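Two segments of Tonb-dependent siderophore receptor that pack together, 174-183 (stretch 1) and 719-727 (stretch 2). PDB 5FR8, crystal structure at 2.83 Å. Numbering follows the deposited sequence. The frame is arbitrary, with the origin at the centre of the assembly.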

ATOM      1  N   THR A 174      -7.913  18.088 -14.640  1.00 69.66           N
ATOM      2  CA  THR A 174      -6.656  18.811 -14.630  1.00 69.66           C
ATOM      3  C   THR A 174      -6.467  19.443 -13.280  1.00 68.10           C
ATOM      4  O   THR A 174      -7.432  19.850 -12.652  1.00 71.02           O
ATOM      5  CB  THR A 174      -6.633  19.867 -15.747  1.00 69.87           C
ATOM      6  OG1 THR A 174      -5.369  20.532 -15.752  1.00 68.40           O
ATOM      7  CG2 THR A 174      -7.770  20.861 -15.569  1.00 71.13           C
ATOM      8  N   SER A 175      -5.230  19.502 -12.822  1.00 68.04           N
ATOM      9  CA  SER A 175      -4.905  20.237 -11.600  1.00 71.94           C
ATOM     10  C   SER A 175      -3.813  21.245 -11.915  1.00 72.59           C
ATOM     11  O   SER A 175      -2.878  20.928 -12.648  1.00 73.96           O
ATOM     12  CB  SER A 175      -4.420  19.286 -10.504  1.00 71.99           C
ATOM     13  OG  SER A 175      -3.450  19.909  -9.671  1.00 68.83           O
ATOM     14  N   GLN A 176      -3.919  22.436 -11.336  1.00 71.20           N
ATOM     15  CA  GLN A 176      -3.072  23.558 -11.717  1.00 71.65           C
ATOM     16  C   GLN A 176      -2.531  24.345 -10.511  1.00 71.24           C
ATOM     17  O   GLN A 176      -3.159  25.305 -10.039  1.00 69.65           O
ATOM     18  CB  GLN A 176      -3.872  24.485 -12.621  1.00 76.16           C
ATOM     19  CG  GLN A 176      -4.168  23.899 -13.987  1.00 77.11           C
ATOM     20  CD  GLN A 176      -2.898  23.586 -14.750  1.00 77.90           C
ATOM     21  OE1 GLN A 176      -1.868  24.219 -14.542  1.00 78.07           O
ATOM     22  NE2 GLN A 176      -2.961  22.590 -15.625  1.00 78.80           N
ATOM     23  N   PRO A 177      -1.361  23.941 -10.011  1.00 69.69           N
ATOM     24  CA  PRO A 177      -0.817  24.509  -8.788  1.00 72.26           C
ATOM     25  C   PRO A 177      -0.417  25.951  -8.992  1.00 78.92           C
ATOM     26  O   PRO A 177       0.162  26.263 -10.024  1.00 84.77           O
ATOM     27  CB  PRO A 177       0.428  23.657  -8.511  1.00 68.53           C
ATOM     28  CG  PRO A 177       0.243  22.420  -9.292  1.00 68.68           C
ATOM     29  CD  PRO A 177      -0.549  22.822 -10.505  1.00 70.50           C
ATOM     30  N   GLU A 178      -0.728  26.811  -8.021  1.00 79.34           N
ATOM     31  CA  GLU A 178      -0.287  28.200  -8.036  1.00 80.87           C
ATOM     32  C   GLU A 178       1.213  28.256  -8.186  1.00 81.24           C
ATOM     33  O   GLU A 178       1.728  29.018  -8.994  1.00 85.86           O
ATOM     34  CB  GLU A 178      -0.634  28.905  -6.715  1.00 82.58           C
ATOM     35  CG  GLU A 178      -1.810  29.860  -6.797  1.00 82.23           C
ATOM     36  CD  GLU A 178      -2.025  30.626  -5.513  1.00 79.76           C
ATOM     37  OE1 GLU A 178      -1.066  30.794  -4.725  1.00 75.50           O
ATOM     38  OE2 GLU A 178      -3.175  31.051  -5.297  1.00 80.11           O
ATOM     39  N   ASP A 179       1.908  27.478  -7.358  1.00 77.80           N
ATOM     40  CA  ASP A 179       3.357  27.481  -7.343  1.00 74.51           C
ATOM     41  C   ASP A 179       3.909  26.873  -8.648  1.00 76.84           C
ATOM     42  O   ASP A 179       3.525  25.780  -9.068  1.00 73.32           O
ATOM     43  CB  ASP A 179       3.878  26.752  -6.108  1.00 70.02           C
ATOM     44  CG  ASP A 179       5.362  26.927  -5.918  1.00 70.35           C
ATOM     45  OD1 ASP A 179       6.053  27.212  -6.911  1.00 72.80           O
ATOM     46  OD2 ASP A 179       5.859  26.775  -4.785  1.00 72.08           O
ATOM     47  N   SER A 180       4.810  27.627  -9.269  1.00 81.53           N
ATOM     48  CA  SER A 180       5.449  27.284 -10.525  1.00 82.96           C
ATOM     49  C   SER A 180       6.240  26.002 -10.442  1.00 82.82           C
ATOM     50  O   SER A 180       6.386  25.305 -11.448  1.00 80.14           O
ATOM     51  CB  SER A 180       6.408  28.413 -10.918  1.00 90.09           C
ATOM     52  OG  SER A 180       7.595  27.891 -11.490  1.00 92.77           O
ATOM     53  N   LYS A 181       6.744  25.695  -9.242  1.00 83.15           N
ATOM     54  CA  LYS A 181       7.638  24.544  -9.032  1.00 82.55           C
ATOM     55  C   LYS A 181       6.907  23.198  -8.740  1.00 80.96           C
ATOM     56  O   LYS A 181       7.514  22.108  -8.756  1.00 74.96           O
ATOM     57  CB  LYS A 181       8.654  24.878  -7.924  1.00 80.96           C
ATOM     58  CG  LYS A 181       9.657  25.967  -8.315  1.00 85.71           C
ATOM     59  CD  LYS A 181      10.083  26.840  -7.138  1.00 84.23           C
ATOM     60  CE  LYS A 181      10.002  28.312  -7.511  1.00 89.83           C
ATOM     61  NZ  LYS A 181      10.128  29.195  -6.320  1.00 93.47           N
ATOM     62  N   GLU A 182       5.610  23.265  -8.474  1.00 79.09           N
ATOM     63  CA  GLU A 182       4.837  22.040  -8.275  1.00 78.90           C
ATOM     64  C   GLU A 182       4.213  21.601  -9.617  1.00 76.71           C
ATOM     65  O   GLU A 182       3.829  22.443 -10.456  1.00 76.98           O
ATOM     66  CB  GLU A 182       3.796  22.252  -7.161  1.00 80.36           C
ATOM     67  CG  GLU A 182       4.420  22.302  -5.763  1.00 77.67           C
ATOM     68  CD  GLU A 182       3.422  22.619  -4.658  1.00 76.65           C
ATOM     69  OE1 GLU A 182       2.338  23.151  -4.975  1.00 72.35           O
ATOM     70  OE2 GLU A 182       3.729  22.334  -3.465  1.00 78.29           O
ATOM     71  N   GLY A 183       4.157  20.292  -9.840  1.00 68.00           N
ATOM     72  CA  GLY A 183       3.691  19.758 -11.133  1.00 66.96           C
ATOM     73  C   GLY A 183       2.176  19.809 -11.346  1.00 66.09           C
ATOM     74  O   GLY A 183       1.398  19.444 -10.473  1.00 63.73           O
ATOM     75  N   ASN A 719       6.616  16.404   0.822  1.00 53.92           N
ATOM     76  CA  ASN A 719       6.067  17.659   0.325  1.00 58.86           C
ATOM     77  C   ASN A 719       4.559  17.709   0.534  1.00 60.70           C
ATOM     78  O   ASN A 719       3.835  16.808   0.113  1.00 62.67           O
ATOM     79  CB  ASN A 719       6.404  17.849  -1.154  1.00 59.68           C
ATOM     80  CG  ASN A 719       7.778  18.461  -1.362  1.00 62.90           C
ATOM     81  OD1 ASN A 719       8.790  17.753  -1.352  1.00 57.02           O
ATOM     82  ND2 ASN A 719       7.825  19.791  -1.546  1.00 66.51           N
ATOM     83  N   GLU A 720       4.085  18.742   1.215  1.00 63.66           N
ATOM     84  CA  GLU A 720       2.658  18.977   1.278  1.00 65.89           C
ATOM     85  C   GLU A 720       2.386  20.011   0.217  1.00 66.82           C
ATOM     86  O   GLU A 720       2.859  21.142   0.320  1.00 62.25           O
ATOM     87  CB  GLU A 720       2.256  19.509   2.642  1.00 74.31           C
ATOM     88  CG  GLU A 720       0.763  19.788   2.791  1.00 78.05           C
ATOM     89  CD  GLU A 720      -0.062  18.512   2.866  1.00 75.13           C
ATOM     90  OE1 GLU A 720       0.352  17.575   3.588  1.00 66.48           O
ATOM     91  OE2 GLU A 720      -1.125  18.458   2.207  1.00 74.79           O
ATOM     92  N   PRO A 721       1.660  19.619  -0.840  1.00 66.97           N
ATOM     93  CA  PRO A 721       1.564  20.562  -1.961  1.00 66.59           C
ATOM     94  C   PRO A 721       0.770  21.779  -1.584  1.00 64.12           C
ATOM     95  O   PRO A 721      -0.191  21.674  -0.832  1.00 64.88           O
ATOM     96  CB  PRO A 721       0.850  19.774  -3.060  1.00 63.60           C
ATOM     97  CG  PRO A 721       0.203  18.610  -2.361  1.00 63.89           C
ATOM     98  CD  PRO A 721       1.000  18.332  -1.116  1.00 63.09           C
ATOM     99  N   GLY A 722       1.174  22.912  -2.129  1.00 62.16           N
ATOM    100  CA  GLY A 722       0.484  24.152  -1.903  1.00 63.57           C
ATOM    101  C   GLY A 722      -0.857  24.256  -2.575  1.00 64.16           C
ATOM    102  O   GLY A 722      -1.448  23.266  -2.933  1.00 66.42           O
ATOM    103  N   ARG A 723      -1.320  25.483  -2.767  1.00 69.23           N
ATOM    104  CA  ARG A 723      -2.645  25.745  -3.319  1.00 71.16           C
ATOM    105  C   ARG A 723      -2.696  25.328  -4.797  1.00 72.09           C
ATOM    106  O   ARG A 723      -1.761  25.576  -5.562  1.00 70.92           O
ATOM    107  CB  ARG A 723      -3.030  27.231  -3.144  1.00 71.25           C
ATOM    108  CG  ARG A 723      -4.520  27.502  -3.301  1.00 72.89           C
ATOM    109  CD  ARG A 723      -4.837  28.980  -3.474  1.00 76.21           C
ATOM    110  NE  ARG A 723      -4.902  29.714  -2.208  1.00 80.40           N
ATOM    111  CZ  ARG A 723      -4.007  30.607  -1.788  1.00 81.97           C
ATOM    112  NH1 ARG A 723      -2.935  30.916  -2.512  1.00 82.01           N
ATOM    113  NH2 ARG A 723      -4.191  31.202  -0.624  1.00 85.37           N
ATOM    114  N   ALA A 724      -3.788  24.667  -5.174  1.00 74.31           N
ATOM    115  CA  ALA A 724      -3.948  24.157  -6.530  1.00 75.65           C
ATOM    116  C   ALA A 724      -5.402  24.265  -6.964  1.00 77.42           C
ATOM    117  O   ALA A 724      -6.306  23.878  -6.226  1.00 76.46           O
ATOM    118  CB  ALA A 724      -3.485  22.713  -6.612  1.00 71.17           C
ATOM    119  N   TYR A 725      -5.612  24.817  -8.156  1.00 78.40           N
ATOM    120  CA  TYR A 725      -6.936  24.909  -8.731  1.00 77.61           C
ATOM    121  C   TYR A 725      -7.098  23.762  -9.703  1.00 78.35           C
ATOM    122  O   TYR A 725      -6.243  23.531 -10.564  1.00 78.20           O
ATOM    123  CB  TYR A 725      -7.139  26.244  -9.444  1.00 77.82           C
ATOM    124  CG  TYR A 725      -6.677  27.455  -8.651  1.00 78.53           C
ATOM    125  CD1 TYR A 725      -7.512  28.077  -7.732  1.00 78.76           C
ATOM    126  CD2 TYR A 725      -5.401  27.979  -8.837  1.00 78.44           C
ATOM    127  CE1 TYR A 725      -7.085  29.180  -7.018  1.00 80.40           C
ATOM    128  CE2 TYR A 725      -4.967  29.079  -8.134  1.00 78.70           C
ATOM    129  CZ  TYR A 725      -5.807  29.679  -7.223  1.00 79.93           C
ATOM    130  OH  TYR A 725      -5.358  30.772  -6.522  1.00 78.55           O
ATOM    131  N   TYR A 726      -8.204  23.047  -9.562  1.00 78.24           N
ATOM    132  CA  TYR A 726      -8.446  21.874 -10.362  1.00 78.57           C
ATOM    133  C   TYR A 726      -9.880  21.876 -10.917  1.00 80.99           C
ATOM    134  O   TYR A 726     -10.738  22.630 -10.429  1.00 83.40           O
ATOM    135  CB  TYR A 726      -8.166  20.639  -9.514  1.00 75.75           C
ATOM    136  CG  TYR A 726      -9.136  20.441  -8.375  1.00 76.55           C
ATOM    137  CD1 TYR A 726     -10.308  19.712  -8.560  1.00 82.99           C
ATOM    138  CD2 TYR A 726      -8.894  20.971  -7.121  1.00 75.75           C
ATOM    139  CE1 TYR A 726     -11.208  19.509  -7.527  1.00 77.70           C
ATOM    140  CE2 TYR A 726      -9.798  20.789  -6.082  1.00 74.43           C
ATOM    141  CZ  TYR A 726     -10.951  20.053  -6.293  1.00 74.86           C
ATOM    142  OH  TYR A 726     -11.851  19.833  -5.273  1.00 75.64           O
ATOM    143  N   ALA A 727     -10.114  21.069 -11.960  1.00 78.70           N
ATOM    144  CA  ALA A 727     -11.438  20.948 -12.600  1.00 78.08           C
ATOM    145  C   ALA A 727     -11.580  19.640 -13.370  1.00 75.99           C
ATOM    146  O   ALA A 727     -10.614  19.141 -13.927  1.00 74.67           O
ATOM    147  CB  ALA A 727     -11.696  22.122 -13.527  1.00 78.97           C
TER

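The strongest polar contacts gather around the carboxylate of Glu178, just beyond the end of strand 174-177. Its OE2 forms a salt bridge with Arg723, 2.8 Å from NH1; the hydrogen bond within that pair is bent and weak, and opposite charges add attraction. The same OE2 accepts a short hydrogen bond from Tyr725 OH, at 2.5 Å. Glutamate suits this place because one anionic oxygen can serve two donors, and its side chain, with chi2 t, reaches both. The backbone closes the cluster: Glu178 N donates to Arg723 O at 2.9 Å.

A second carboxylate binds backbone instead. Glu182 OE2 accepts from Gly722 N at 2.9 Å, with a weaker bond from the same Gly722 N to OE1 at 3.1 Å. Gly722 leaves open the space next to the carboxylate: a CB there would point toward stretch 1, about 3.5 Å from Glu182 OE1, a close but tolerable contact. Glu182 also ends a type I turn begun by Asp179, whose OD1 accepts from Lys181 N at 2.9 Å.

Between strands 174-177 and 724-727, which run antiparallel, two reciprocal pairs of hydrogen bonds form the ladder. Thr174 N reaches Ala727 O and Ala727 N reaches Thr174 O, both at 3.0 Å; Gln176 N lies 2.7 Å from Tyr725 O, and Tyr725 N lies 3.1 Å from Gln176 O. Pro177, lacking an amide hydrogen, occupies a non-hydrogen-bonded position opposite Ala724, where no amide donor to stretch 2 is called for. Pro177 CA also makes a CA-H...O contact with Arg723 O at 3.5 Å.

Side chains alternate across the sheet. Ser175, Pro177, Ala724 and Tyr726 share one face; in these non-hydrogen-bonded pairs the CA atoms are close, 3.9 Å from Pro177 CA to Ala724 CA and 4.1 Å from Ser175 CA to Tyr726 CA, and Pro177 CB makes a looser apolar contact with Ala724 CB at 4.5 Å. Thr174, Gln176, Tyr725 and Ala727 occupy the other, where Gln176 NE2 donates to Thr174 OG1 at 3.2 Å.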